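Local coordinates for IPT/TIG domain-containing protein BACOVA_02650 (Bacteroides ovatus, PDB 5E7G), which binds polysaccharide at the cell surface and probably captures xyloglucan before its transport into the periplasm for degradation, at residues S100-I105 against C183-A188; N126-Q131 against N160-I165; V43-Q48 against G81-E86. All coordinates share one frame; numbering follows the deposited sequence.

Contact 1. Residues S100-I105 against C183-A188; sequences SPAPYI and CYTSSA
The backbones of Ser-100 to Ile-105 and Cys-183 to Ala-188 run close together, with the CA atoms of Tyr-104 and Ala-188 5.1 Å apart, and side chains fill the space between them. At one end the hydroxyl of Thr-185 donates to the carbonyl of Ser-100, OG1 to O 2.8 Å. The donor stands 38° out of the carbonyl plane. A water placed rather close to OG1 appears to donate to it and takes the N-H of Ser-100. Chi1 of -62° sets OG1 of Thr-185 beside the backbone N, facing Ser-100 O, and leaves CG2 anti to that N, near CA of Ala-102. A valine in place of this threonine would probably leave the Ser-100 carbonyl without its donor. Pro-103 is the central apolar piece. Its CG lies 3.7 Å from SG of Cys-183, and its CD lies 3.3 Å from OG of Ser-186. Beyond it, the methyl of Ala-188 meets CG1 of Ile-105 at 3.7 Å. The contact joins the entry to strand 104-109 with the turn between strands 178-183 and 187-193, bringing the edges of two sheets of the second IPT/TIG domain together. Ile-105 also packs on Leu-179 and Val-181.

Contact 2. Residues N126-Q131 against N160-I165; sequences NFYEVQ and NKYSQI
Tyr-128 and Tyr-162 meet ring to ring, their side chains crossing at about a right angle. The pair is oblique, with planes inclined at 45° and centroids 4.6 Å apart. CD1 of Tyr-128 sits over one face of the Tyr-162 ring, towards its rim, and comes within 3.4 Å of CD1 of Tyr-162. The carbonyl O of Phe-127 lies in the plane of the Tyr-162 ring, at its edge. In this way the Tyr-162 ring is bordered by consecutive residues of the other segment.

The Phe-127 ring points in a different direction, toward Ile-165. Its chi1 of -68° sets CG beside its own N and brings the ring over Ile-165. The CD1 methyl of Ile-165 makes a CH-pi contact with one face, 4.1 Å from the ring centroid and 14° off the normal. The backbone N of Gln-164 lies at the ring edge, near its plane. CG2 of Val-130 lies 4.1 Å from the same CD1 methyl. A nearly straight hydrogen bond, 3.0 Å long, runs from N of Phe-127 to O of Tyr-162. The chain makes an inverse gamma turn about Phe-127, with a weak bond from N of Tyr-128 to O of Asn-126.

The contact joins the loop between strands 119-125 and 130-136 to the start of strand 164-168. Val-122 and Val-181, from the two sheets of the domain, both pack on Phe-127.

Contact 3. Residues V43-Q48 against G81-E86; sequences VYINDQ and GEIRIE
The ring of Tyr-44 is met at its edge by the carboxylate of Glu-86, whose OE1 lies in the ring plane. The ring and carboxylate planes are 64° apart. OH of Tyr-44 is 3.2 Å from OE1 of Glu-86. CE1 of Tyr-44 is 3.5 Å from CD of Glu-86. The backbone O of Arg-84 also lies near the plane of the ring, at its edge. Arg-84 runs beside Tyr-44 in the same direction, with its CD 3.9 Å from CD1 of the ring. Its chain is extended from CG to NE, and the planes of guanidinium and ring are 69° apart. OE2 of Glu-86 lies in the guanidinium plane and takes a weak, straight bond from NE within a salt bridge.

Strands 42-45 and 82-86 are antiparallel neighbours in a sheet of the first of three IPT/TIG domains, which have an immunoglobulin-like fold. Tyr-44 and Arg-84 form a hydrogen-bonded pair, N of Tyr-44 to O of Arg-84 at 2.8 Å and N of Arg-84 to O of Tyr-44 at 2.7 Å.

Val-43 and Ile-83 point to the face away from Tyr-44, together with Ile-45 and Ile-85. Chi1 of -178° swings the CG1 branch of Ile-83 in toward Ile-45 and Val-43. Its CG1 meets CG1 of Ile-45 at 4.0 Å, and its CD1 reaches CG1 of Val-43. Ile-30 and Val-32 of strand 29-35 and Ile-9 of strand 5-10 pack on Ile-83 as well.

A type I' turn from Ile-45 to Gln-48 leads into strand 48-50. There Asn-46 donates from N to O of Glu-82 at 3.1 Å. One water links N of Asp-47 to that same O, and another bridges the carboxylates of Asp-47 and Glu-82.

Overall arrangement
Contacts 1 and 2 belong to one domain and touch, with centres 9 Å apart. ND2 of Asn-126 is 3.0 Å from O of Ala-102, a probable hydrogen bond, and O of Tyr-104 packs against CE1 of Phe-127. Both segments of contact 2 fall, in sequence, between those of contact 1. Contact 3 closes before either opens and lies in the preceding IPT/TIG domain. Its centre is 24 Å from that of contact 1 and 25 Å from that of contact 2, with nearest atoms about 8 Å away in each case. The glycan pocket, which includes Trp-297, Trp-331 and Tyr-433, belongs to the C-terminal xyloglucan-binding domain; none of the three contacts contributes a residue to it.

Contact 1. Residues S100-I105 against C183-A188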
ATOM      1  N   SER A 100     -34.503  -3.544   7.865  1.00 55.08           N
ATOM      2  CA  SER A 100     -33.491  -3.958   6.903  1.00 52.41           C
ATOM      3  C   SER A 100     -32.136  -4.093   7.597  1.00 48.73           C
ATOM      4  O   SER A 100     -31.931  -3.542   8.678  1.00 47.07           O
ATOM      5  CB  SER A 100     -33.403  -2.954   5.757  1.00 52.54           C
ATOM      6  OG  SER A 100     -34.574  -2.996   4.970  1.00 52.28           O
ATOM      7  N   PRO A 101     -31.203  -4.829   6.974  1.00 51.35           N
ATOM      8  CA  PRO A 101     -29.856  -4.948   7.546  1.00 50.49           C
ATOM      9  C   PRO A 101     -29.139  -3.595   7.633  1.00 47.33           C
ATOM     10  O   PRO A 101     -29.402  -2.696   6.828  1.00 43.78           O
ATOM     11  CB  PRO A 101     -29.131  -5.886   6.569  1.00 53.32           C
ATOM     12  CG  PRO A 101     -30.209  -6.525   5.742  1.00 48.07           C
ATOM     13  CD  PRO A 101     -31.327  -5.541   5.690  1.00 53.88           C
ATOM     14  N   ALA A 102     -28.237  -3.462   8.597  1.00 50.21           N
ATOM     15  CA  ALA A 102     -27.538  -2.201   8.827  1.00 50.64           C
ATOM     16  C   ALA A 102     -26.602  -1.855   7.663  1.00 53.92           C
ATOM     17  O   ALA A 102     -25.966  -2.740   7.093  1.00 53.32           O
ATOM     18  CB  ALA A 102     -26.752  -2.272  10.117  1.00 43.57           C
ATOM     19  N   PRO A 103     -26.508  -0.563   7.316  1.00 49.60           N
ATOM     20  CA  PRO A 103     -25.608  -0.135   6.242  1.00 50.48           C
ATOM     21  C   PRO A 103     -24.143  -0.216   6.649  1.00 48.79           C
ATOM     22  O   PRO A 103     -23.838  -0.148   7.838  1.00 50.48           O
ATOM     23  CB  PRO A 103     -26.023   1.313   6.004  1.00 52.76           C
ATOM     24  CG  PRO A 103     -26.484   1.774   7.339  1.00 45.76           C
ATOM     25  CD  PRO A 103     -27.173   0.589   7.953  1.00 48.86           C
ATOM     26  N   TYR A 104     -23.255  -0.370   5.672  1.00 49.10           N
ATOM     27  CA  TYR A 104     -21.822  -0.282   5.916  1.00 43.52           C
ATOM     28  C   TYR A 104     -21.188   0.444   4.748  1.00 51.20           C
ATOM     29  O   TYR A 104     -21.742   0.459   3.647  1.00 47.21           O
ATOM     30  CB  TYR A 104     -21.191  -1.667   6.102  1.00 48.15           C
ATOM     31  CG  TYR A 104     -21.198  -2.528   4.855  1.00 51.46           C
ATOM     32  CD1 TYR A 104     -20.155  -2.467   3.938  1.00 46.05           C
ATOM     33  CD2 TYR A 104     -22.241  -3.410   4.602  1.00 50.02           C
ATOM     34  CE1 TYR A 104     -20.156  -3.256   2.797  1.00 46.05           C
ATOM     35  CE2 TYR A 104     -22.253  -4.200   3.469  1.00 51.56           C
ATOM     36  CZ  TYR A 104     -21.209  -4.119   2.565  1.00 55.91           C
ATOM     37  OH  TYR A 104     -21.221  -4.905   1.431  1.00 55.36           O
ATOM     38  N   ILE A 105     -20.039   1.064   5.005  1.00 52.38           N
ATOM     39  CA  ILE A 105     -19.269   1.744   3.969  1.00 54.52           C
ATOM     40  C   ILE A 105     -17.898   1.100   3.850  1.00 46.72           C
ATOM     41  O   ILE A 105     -17.165   0.974   4.832  1.00 47.00           O
ATOM     42  CB  ILE A 105     -19.104   3.251   4.256  1.00 47.72           C
ATOM     43  CG1 ILE A 105     -20.476   3.926   4.343  1.00 41.77           C
ATOM     44  CG2 ILE A 105     -18.255   3.914   3.168  1.00 42.17           C
ATOM     45  CD1 ILE A 105     -20.430   5.326   4.915  1.00 50.58           C
ATOM     46  N   CYS A 183     -29.201   5.891   7.817  1.00 59.29           N
ATOM     47  CA  CYS A 183     -30.324   5.050   7.402  1.00 58.57           C
ATOM     48  C   CYS A 183     -31.299   4.849   8.555  1.00 55.71           C
ATOM     49  O   CYS A 183     -30.996   5.182   9.700  1.00 62.86           O
ATOM     50  CB  CYS A 183     -29.827   3.697   6.890  1.00 49.95           C
ATOM     51  SG  CYS A 183     -28.853   3.791   5.375  1.00 57.77           S
ATOM     52  N   TYR A 184     -32.473   4.311   8.236  1.00 55.22           N
ATOM     53  CA  TYR A 184     -33.502   4.026   9.234  1.00 56.24           C
ATOM     54  C   TYR A 184     -32.974   3.083  10.311  1.00 56.60           C
ATOM     55  O   TYR A 184     -33.145   3.336  11.504  1.00 59.94           O
ATOM     56  CB  TYR A 184     -34.733   3.418   8.554  1.00 58.31           C
ATOM     57  CG  TYR A 184     -35.920   3.176   9.464  1.00 54.74           C
ATOM     58  CD1 TYR A 184     -35.954   2.083  10.322  1.00 55.76           C
ATOM     59  CD2 TYR A 184     -37.019   4.025   9.440  1.00 57.76           C
ATOM     60  CE1 TYR A 184     -37.039   1.853  11.148  1.00 58.98           C
ATOM     61  CE2 TYR A 184     -38.112   3.802  10.259  1.00 62.24           C
ATOM     62  CZ  TYR A 184     -38.115   2.713  11.113  1.00 61.79           C
ATOM     63  OH  TYR A 184     -39.198   2.484  11.932  1.00 53.07           O
ATOM     64  N   THR A 185     -32.334   1.999   9.883  1.00 57.23           N
ATOM     65  CA  THR A 185     -31.848   0.973  10.804  1.00 52.47           C
ATOM     66  C   THR A 185     -30.721   1.503  11.682  1.00 56.28           C
ATOM     67  O   THR A 185     -30.697   1.251  12.884  1.00 56.77           O
ATOM     68  CB  THR A 185     -31.350  -0.276  10.037  1.00 57.60           C
ATOM     69  OG1 THR A 185     -32.439  -0.860   9.313  1.00 61.94           O
ATOM     70  CG2 THR A 185     -30.779  -1.326  10.990  1.00 48.59           C
ATOM     71  N   SER A 186     -29.795   2.233  11.066  1.00 62.20           N
ATOM     72  CA  SER A 186     -28.631   2.781  11.759  1.00 53.07           C
ATOM     73  C   SER A 186     -27.834   3.665  10.792  1.00 54.23           C
ATOM     74  O   SER A 186     -28.297   3.970   9.695  1.00 55.19           O
ATOM     75  CB  SER A 186     -27.743   1.661  12.314  1.00 49.30           C
ATOM     76  OG  SER A 186     -27.259   0.838  11.268  1.00 60.37           O
ATOM     77  N   SER A 187     -26.635   4.063  11.201  1.00 48.67           N
ATOM     78  CA  SER A 187     -25.785   4.920  10.383  1.00 49.63           C
ATOM     79  C   SER A 187     -24.437   4.267  10.117  1.00 49.83           C
ATOM     80  O   SER A 187     -23.933   3.512  10.946  1.00 53.99           O
ATOM     81  CB  SER A 187     -25.586   6.263  11.068  1.00 51.21           C
ATOM     82  OG  SER A 187     -26.838   6.836  11.385  1.00 68.10           O
ATOM     83  N   ALA A 188     -23.864   4.557   8.954  1.00 45.78           N
ATOM     84  CA  ALA A 188     -22.543   4.047   8.600  1.00 49.82           C
ATOM     85  C   ALA A 188     -21.558   5.204   8.482  1.00 54.08           C
ATOM     86  O   ALA A 188     -21.926   6.294   8.044  1.00 54.00           O
ATOM     87  CB  ALA A 188     -22.600   3.262   7.307  1.00 53.26           C
TER
HETATM   88  O   HOH W   1     -34.796  -0.809   8.360  1.00 49.18           O

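Contact 2. Residues N126-Q131 against N160-I165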
ATOM      1  N   ASN A 126     -26.150  -2.434   1.774  1.00 49.56           N
ATOM      2  CA  ASN A 126     -27.355  -2.239   2.569  1.00 43.25           C
ATOM      3  C   ASN A 126     -27.697  -0.757   2.725  1.00 48.16           C
ATOM      4  O   ASN A 126     -28.101  -0.317   3.801  1.00 48.40           O
ATOM      5  CB  ASN A 126     -27.203  -2.891   3.948  1.00 44.45           C
ATOM      6  CG  ASN A 126     -26.776  -4.350   3.868  1.00 46.80           C
ATOM      7  OD1 ASN A 126     -26.976  -5.027   2.857  1.00 45.30           O
ATOM      8  ND2 ASN A 126     -26.182  -4.841   4.945  1.00 44.12           N
ATOM      9  N   PHE A 127     -27.547   0.014   1.652  1.00 43.77           N
ATOM     10  CA  PHE A 127     -27.925   1.423   1.680  1.00 48.71           C
ATOM     11  C   PHE A 127     -29.434   1.572   1.507  1.00 47.71           C
ATOM     12  O   PHE A 127     -29.902   2.348   0.676  1.00 54.26           O
ATOM     13  CB  PHE A 127     -27.180   2.211   0.596  1.00 51.41           C
ATOM     14  CG  PHE A 127     -25.701   2.324   0.830  1.00 47.30           C
ATOM     15  CD1 PHE A 127     -25.192   2.456   2.110  1.00 47.69           C
ATOM     16  CD2 PHE A 127     -24.821   2.299  -0.235  1.00 43.34           C
ATOM     17  CE1 PHE A 127     -23.837   2.563   2.320  1.00 48.71           C
ATOM     18  CE2 PHE A 127     -23.463   2.404  -0.025  1.00 46.49           C
ATOM     19  CZ  PHE A 127     -22.973   2.537   1.250  1.00 45.37           C
ATOM     20  N   TYR A 128     -30.185   0.822   2.304  1.00 57.09           N
ATOM     21  CA  TYR A 128     -31.637   0.893   2.298  1.00 50.85           C
ATOM     22  C   TYR A 128     -32.099   2.075   3.129  1.00 50.72           C
ATOM     23  O   TYR A 128     -31.514   2.368   4.174  1.00 59.37           O
ATOM     24  CB  TYR A 128     -32.249  -0.398   2.865  1.00 55.52           C
ATOM     25  CG  TYR A 128     -31.773  -1.675   2.203  1.00 52.58           C
ATOM     26  CD1 TYR A 128     -32.097  -1.958   0.884  1.00 52.77           C
ATOM     27  CD2 TYR A 128     -31.023  -2.610   2.908  1.00 55.49           C
ATOM     28  CE1 TYR A 128     -31.675  -3.124   0.276  1.00 55.02           C
ATOM     29  CE2 TYR A 128     -30.598  -3.788   2.306  1.00 50.94           C
ATOM     30  CZ  TYR A 128     -30.930  -4.034   0.991  1.00 54.13           C
ATOM     31  OH  TYR A 128     -30.514  -5.193   0.381  1.00 62.09           O
ATOM     32  N   GLU A 129     -33.146   2.752   2.672  1.00 48.68           N
ATOM     33  CA  GLU A 129     -33.839   3.723   3.512  1.00 49.34           C
ATOM     34  C   GLU A 129     -32.918   4.860   3.963  1.00 47.65           C
ATOM     35  O   GLU A 129     -33.005   5.335   5.096  1.00 53.09           O
ATOM     36  CB  GLU A 129     -34.442   3.009   4.732  1.00 49.71           C
ATOM     37  CG  GLU A 129     -35.333   1.817   4.357  1.00 52.58           C
ATOM     38  CD  GLU A 129     -35.668   0.914   5.533  1.00 53.61           C
ATOM     39  OE1 GLU A 129     -36.833   0.474   5.632  1.00 59.75           O
ATOM     40  OE2 GLU A 129     -34.767   0.628   6.345  1.00 59.41           O
ATOM     41  N   VAL A 130     -32.030   5.285   3.068  1.00 57.97           N
ATOM     42  CA  VAL A 130     -31.155   6.423   3.330  1.00 56.39           C
ATOM     43  C   VAL A 130     -31.985   7.662   3.657  1.00 54.38           C
ATOM     44  O   VAL A 130     -32.782   8.121   2.841  1.00 59.83           O
ATOM     45  CB  VAL A 130     -30.237   6.716   2.116  1.00 58.42           C
ATOM     46  CG1 VAL A 130     -29.397   7.974   2.345  1.00 58.49           C
ATOM     47  CG2 VAL A 130     -29.339   5.521   1.838  1.00 53.85           C
ATOM     48  N   GLN A 131     -31.794   8.193   4.858  1.00 58.76           N
ATOM     49  CA  GLN A 131     -32.503   9.392   5.291  1.00 57.57           C
ATOM     50  C   GLN A 131     -31.687  10.652   4.994  1.00 65.51           C
ATOM     51  O   GLN A 131     -32.190  11.600   4.389  1.00 69.56           O
ATOM     52  CB  GLN A 131     -32.820   9.301   6.785  1.00 57.82           C
ATOM     53  CG  GLN A 131     -33.764   8.158   7.137  1.00 56.53           C
ATOM     54  CD  GLN A 131     -33.892   7.941   8.630  1.00 67.68           C
ATOM     55  OE1 GLN A 131     -33.097   8.461   9.416  1.00 72.55           O
ATOM     56  NE2 GLN A 131     -34.895   7.166   9.030  1.00 68.71           N
ATOM     57  N   ASN A 160     -29.551   0.981  -7.802  1.00 59.68           N
ATOM     58  CA  ASN A 160     -30.585  -0.038  -7.650  1.00 59.47           C
ATOM     59  C   ASN A 160     -30.168  -1.201  -6.759  1.00 57.11           C
ATOM     60  O   ASN A 160     -31.021  -1.894  -6.204  1.00 58.97           O
ATOM     61  CB  ASN A 160     -30.997  -0.573  -9.022  1.00 57.05           C
ATOM     62  CG  ASN A 160     -31.704   0.472  -9.865  1.00 68.68           C
ATOM     63  OD1 ASN A 160     -31.333   0.714 -11.014  1.00 78.41           O
ATOM     64  ND2 ASN A 160     -32.724   1.104  -9.294  1.00 63.31           N
ATOM     65  N   LYS A 161     -28.863  -1.415  -6.620  1.00 51.76           N
ATOM     66  CA  LYS A 161     -28.364  -2.510  -5.801  1.00 46.05           C
ATOM     67  C   LYS A 161     -28.221  -2.100  -4.340  1.00 46.00           C
ATOM     68  O   LYS A 161     -27.891  -2.928  -3.502  1.00 48.05           O
ATOM     69  CB  LYS A 161     -27.018  -3.012  -6.323  1.00 54.16           C
ATOM     70  CG  LYS A 161     -27.042  -3.509  -7.758  1.00 66.72           C
ATOM     71  CD  LYS A 161     -25.747  -4.248  -8.111  1.00 68.79           C
ATOM     72  CE  LYS A 161     -25.345  -4.034  -9.563  1.00 69.56           C
ATOM     73  NZ  LYS A 161     -25.080  -2.590  -9.874  1.00 68.53           N
ATOM     74  N   TYR A 162     -28.467  -0.827  -4.035  1.00 57.73           N
ATOM     75  CA  TYR A 162     -28.293  -0.318  -2.673  1.00 50.03           C
ATOM     76  C   TYR A 162     -26.849  -0.515  -2.211  1.00 46.59           C
ATOM     77  O   TYR A 162     -26.594  -0.765  -1.032  1.00 45.16           O
ATOM     78  CB  TYR A 162     -29.260  -1.006  -1.697  1.00 50.65           C
ATOM     79  CG  TYR A 162     -30.719  -0.838  -2.063  1.00 62.34           C
ATOM     80  CD1 TYR A 162     -31.450   0.254  -1.603  1.00 57.37           C
ATOM     81  CD2 TYR A 162     -31.363  -1.763  -2.877  1.00 50.66           C
ATOM     82  CE1 TYR A 162     -32.779   0.416  -1.936  1.00 51.61           C
ATOM     83  CE2 TYR A 162     -32.691  -1.608  -3.218  1.00 55.27           C
ATOM     84  CZ  TYR A 162     -33.397  -0.516  -2.745  1.00 59.96           C
ATOM     85  OH  TYR A 162     -34.722  -0.356  -3.081  1.00 65.63           O
ATOM     86  N   SER A 163     -25.914  -0.389  -3.147  1.00 47.63           N
ATOM     87  CA  SER A 163     -24.500  -0.638  -2.880  1.00 49.15           C
ATOM     88  C   SER A 163     -23.626   0.594  -3.095  1.00 48.33           C
ATOM     89  O   SER A 163     -22.475   0.625  -2.646  1.00 48.07           O
ATOM     90  CB  SER A 163     -23.992  -1.768  -3.768  1.00 55.01           C
ATOM     91  OG  SER A 163     -23.934  -1.358  -5.126  1.00 46.77           O
ATOM     92  N   GLN A 164     -24.175   1.596  -3.781  1.00 44.70           N
ATOM     93  CA  GLN A 164     -23.439   2.812  -4.132  1.00 51.84           C
ATOM     94  C   GLN A 164     -24.290   4.077  -4.042  1.00 52.04           C
ATOM     95  O   GLN A 164     -25.378   4.143  -4.613  1.00 53.17           O
ATOM     96  CB  GLN A 164     -22.875   2.705  -5.552  1.00 43.33           C
ATOM     97  CG  GLN A 164     -21.790   1.657  -5.713  1.00 46.71           C
ATOM     98  CD  GLN A 164     -21.121   1.705  -7.073  1.00 44.52           C
ATOM     99  OE1 GLN A 164     -21.408   2.572  -7.893  1.00 53.72           O
ATOM    100  NE2 GLN A 164     -20.215   0.769  -7.315  1.00 55.73           N
ATOM    101  N   ILE A 165     -23.780   5.080  -3.331  1.00 51.18           N
ATOM    102  CA  ILE A 165     -24.400   6.395  -3.283  1.00 43.17           C
ATOM    103  C   ILE A 165     -23.541   7.402  -4.039  1.00 52.07           C
ATOM    104  O   ILE A 165     -22.464   7.779  -3.578  1.00 56.18           O
ATOM    105  CB  ILE A 165     -24.602   6.897  -1.835  1.00 48.40           C
ATOM    106  CG1 ILE A 165     -25.383   5.871  -1.011  1.00 47.83           C
ATOM    107  CG2 ILE A 165     -25.336   8.251  -1.841  1.00 48.12           C
ATOM    108  CD1 ILE A 165     -25.559   6.252   0.464  1.00 43.27           C
TER

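Contact 3. Residues V43-Q48 against G81-E86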
ATOM      1  N   VAL A  43     -52.838 -14.570   7.079  1.00 46.64           N
ATOM      2  CA  VAL A  43     -52.009 -13.486   7.593  1.00 45.92           C
ATOM      3  C   VAL A  43     -51.033 -13.011   6.528  1.00 41.93           C
ATOM      4  O   VAL A  43     -50.474 -13.816   5.780  1.00 46.31           O
ATOM      5  CB  VAL A  43     -51.218 -13.908   8.838  1.00 45.55           C
ATOM      6  CG1 VAL A  43     -50.384 -12.737   9.364  1.00 41.86           C
ATOM      7  CG2 VAL A  43     -52.162 -14.411   9.909  1.00 41.07           C
ATOM      8  N   TYR A  44     -50.831 -11.701   6.471  1.00 39.45           N
ATOM      9  CA  TYR A  44     -49.903 -11.104   5.520  1.00 40.24           C
ATOM     10  C   TYR A  44     -49.005 -10.086   6.211  1.00 40.63           C
ATOM     11  O   TYR A  44     -49.454  -9.366   7.099  1.00 43.89           O
ATOM     12  CB  TYR A  44     -50.654 -10.413   4.380  1.00 42.35           C
ATOM     13  CG  TYR A  44     -51.749 -11.224   3.733  1.00 40.14           C
ATOM     14  CD1 TYR A  44     -53.015 -11.277   4.292  1.00 40.76           C
ATOM     15  CD2 TYR A  44     -51.526 -11.905   2.543  1.00 41.25           C
ATOM     16  CE1 TYR A  44     -54.027 -11.998   3.696  1.00 48.05           C
ATOM     17  CE2 TYR A  44     -52.530 -12.631   1.936  1.00 40.99           C
ATOM     18  CZ  TYR A  44     -53.783 -12.673   2.516  1.00 49.11           C
ATOM     19  OH  TYR A  44     -54.793 -13.395   1.916  1.00 48.84           O
ATOM     20  N   ILE A  45     -47.743 -10.031   5.794  1.00 38.68           N
ATOM     21  CA  ILE A  45     -46.813  -8.994   6.230  1.00 39.30           C
ATOM     22  C   ILE A  45     -46.105  -8.437   5.007  1.00 38.88           C
ATOM     23  O   ILE A  45     -45.626  -9.194   4.164  1.00 39.40           O
ATOM     24  CB  ILE A  45     -45.758  -9.515   7.236  1.00 46.83           C
ATOM     25  CG1 ILE A  45     -46.428 -10.164   8.455  1.00 44.10           C
ATOM     26  CG2 ILE A  45     -44.843  -8.367   7.668  1.00 41.75           C
ATOM     27  CD1 ILE A  45     -45.451 -10.768   9.446  1.00 42.56           C
ATOM     28  N   ASN A  46     -46.032  -7.114   4.920  1.00 42.33           N
ATOM     29  CA  ASN A  46     -45.468  -6.454   3.748  1.00 50.13           C
ATOM     30  C   ASN A  46     -46.096  -6.967   2.449  1.00 44.58           C
ATOM     31  O   ASN A  46     -45.401  -7.222   1.463  1.00 45.72           O
ATOM     32  CB  ASN A  46     -43.945  -6.632   3.720  1.00 50.99           C
ATOM     33  CG  ASN A  46     -43.244  -5.825   4.796  1.00 52.66           C
ATOM     34  OD1 ASN A  46     -43.864  -5.003   5.471  1.00 49.65           O
ATOM     35  ND2 ASN A  46     -41.940  -6.036   4.946  1.00 51.06           N
ATOM     36  N   ASP A  47     -47.421  -7.114   2.470  1.00 40.35           N
ATOM     37  CA  ASP A  47     -48.200  -7.551   1.308  1.00 40.07           C
ATOM     38  C   ASP A  47     -47.811  -8.961   0.843  1.00 44.80           C
ATOM     39  O   ASP A  47     -48.091  -9.344  -0.291  1.00 44.55           O
ATOM     40  CB  ASP A  47     -48.056  -6.541   0.156  1.00 42.63           C
ATOM     41  CG  ASP A  47     -48.786  -5.226   0.426  1.00 45.67           C
ATOM     42  OD1 ASP A  47     -49.893  -5.259   1.012  1.00 44.91           O
ATOM     43  OD2 ASP A  47     -48.255  -4.161   0.053  1.00 46.74           O
ATOM     44  N   GLN A  48     -47.193  -9.736   1.731  1.00 44.95           N
ATOM     45  CA  GLN A  48     -46.788 -11.105   1.418  1.00 42.95           C
ATOM     46  C   GLN A  48     -47.448 -12.114   2.346  1.00 42.12           C
ATOM     47  O   GLN A  48     -47.492 -11.922   3.556  1.00 44.32           O
ATOM     48  CB  GLN A  48     -45.274 -11.258   1.527  1.00 47.81           C
ATOM     49  CG  GLN A  48     -44.470 -10.478   0.518  1.00 44.83           C
ATOM     50  CD  GLN A  48     -43.027 -10.325   0.957  1.00 43.73           C
ATOM     51  OE1 GLN A  48     -42.280 -11.298   1.034  1.00 37.80           O
ATOM     52  NE2 GLN A  48     -42.638  -9.100   1.274  1.00 50.02           N
ATOM     53  N   GLY A  81     -45.946  -1.347   4.498  1.00 49.19           N
ATOM     54  CA  GLY A  81     -45.358  -1.815   5.741  1.00 49.71           C
ATOM     55  C   GLY A  81     -46.383  -2.049   6.831  1.00 48.45           C
ATOM     56  O   GLY A  81     -46.457  -1.292   7.801  1.00 47.78           O
ATOM     57  N   GLU A  82     -47.170  -3.107   6.670  1.00 48.16           N
ATOM     58  CA  GLU A  82     -48.219  -3.439   7.625  1.00 45.62           C
ATOM     59  C   GLU A  82     -48.398  -4.942   7.733  1.00 49.17           C
ATOM     60  O   GLU A  82     -48.055  -5.692   6.815  1.00 47.15           O
ATOM     61  CB  GLU A  82     -49.551  -2.791   7.222  1.00 51.43           C
ATOM     62  CG  GLU A  82     -50.276  -3.514   6.073  1.00 54.35           C
ATOM     63  CD  GLU A  82     -51.541  -2.806   5.616  1.00 59.94           C
ATOM     64  OE1 GLU A  82     -51.841  -1.713   6.148  1.00 60.64           O
ATOM     65  OE2 GLU A  82     -52.237  -3.353   4.725  1.00 44.24           O
ATOM     66  N   ILE A  83     -48.933  -5.376   8.868  1.00 46.51           N
ATOM     67  CA  ILE A  83     -49.417  -6.734   9.003  1.00 43.83           C
ATOM     68  C   ILE A  83     -50.923  -6.704   8.734  1.00 48.70           C
ATOM     69  O   ILE A  83     -51.631  -5.832   9.239  1.00 48.95           O
ATOM     70  CB  ILE A  83     -49.093  -7.330  10.387  1.00 45.57           C
ATOM     71  CG1 ILE A  83     -49.586  -8.772  10.476  1.00 46.89           C
ATOM     72  CG2 ILE A  83     -49.686  -6.487  11.510  1.00 46.64           C
ATOM     73  CD1 ILE A  83     -49.033  -9.523  11.672  1.00 53.55           C
ATOM     74  N   ARG A  84     -51.392  -7.626   7.901  1.00 41.78           N
ATOM     75  CA  ARG A  84     -52.799  -7.688   7.520  1.00 51.47           C
ATOM     76  C   ARG A  84     -53.395  -9.024   7.952  1.00 43.54           C
ATOM     77  O   ARG A  84     -52.829 -10.084   7.677  1.00 43.19           O
ATOM     78  CB  ARG A  84     -52.959  -7.483   6.004  1.00 41.37           C
ATOM     79  CG  ARG A  84     -54.374  -7.702   5.461  1.00 48.47           C
ATOM     80  CD  ARG A  84     -54.376  -7.664   3.940  1.00 45.01           C
ATOM     81  NE  ARG A  84     -55.716  -7.720   3.360  1.00 48.60           N
ATOM     82  CZ  ARG A  84     -56.437  -6.655   3.029  1.00 56.61           C
ATOM     83  NH1 ARG A  84     -55.965  -5.424   3.227  1.00 43.88           N
ATOM     84  NH2 ARG A  84     -57.642  -6.820   2.499  1.00 64.88           N
ATOM     85  N   ILE A  85     -54.533  -8.964   8.636  1.00 40.40           N
ATOM     86  CA  ILE A  85     -55.224 -10.162   9.092  1.00 52.51           C
ATOM     87  C   ILE A  85     -56.600 -10.258   8.451  1.00 49.52           C
ATOM     88  O   ILE A  85     -57.346  -9.280   8.406  1.00 49.25           O
ATOM     89  CB  ILE A  85     -55.346 -10.183  10.629  1.00 56.65           C
ATOM     90  CG1 ILE A  85     -53.968 -10.440  11.243  1.00 40.12           C
ATOM     91  CG2 ILE A  85     -56.322 -11.264  11.086  1.00 49.75           C
ATOM     92  CD1 ILE A  85     -53.929 -10.330  12.752  1.00 65.67           C
ATOM     93  N   GLU A  86     -56.910 -11.448   7.943  1.00 44.54           N
ATOM     94  CA  GLU A  86     -58.223 -11.749   7.378  1.00 50.42           C
ATOM     95  C   GLU A  86     -58.916 -12.838   8.189  1.00 59.56           C
ATOM     96  O   GLU A  86     -58.384 -13.942   8.357  1.00 53.44           O
ATOM     97  CB  GLU A  86     -58.102 -12.187   5.914  1.00 51.82           C
ATOM     98  CG  GLU A  86     -57.723 -11.071   4.945  1.00 50.65           C
ATOM     99  CD  GLU A  86     -57.514 -11.581   3.528  1.00 56.61           C
ATOM    100  OE1 GLU A  86     -57.610 -12.816   3.314  1.00 53.03           O
ATOM    101  OE2 GLU A  86     -57.252 -10.751   2.630  1.00 49.27           O
TER
HETATM  102  O   HOH W   2     -49.279  -7.102   4.678  1.00 42.77           O
HETATM  103  O   HOH W   3     -51.370  -5.780   3.375  1.00 47.33           O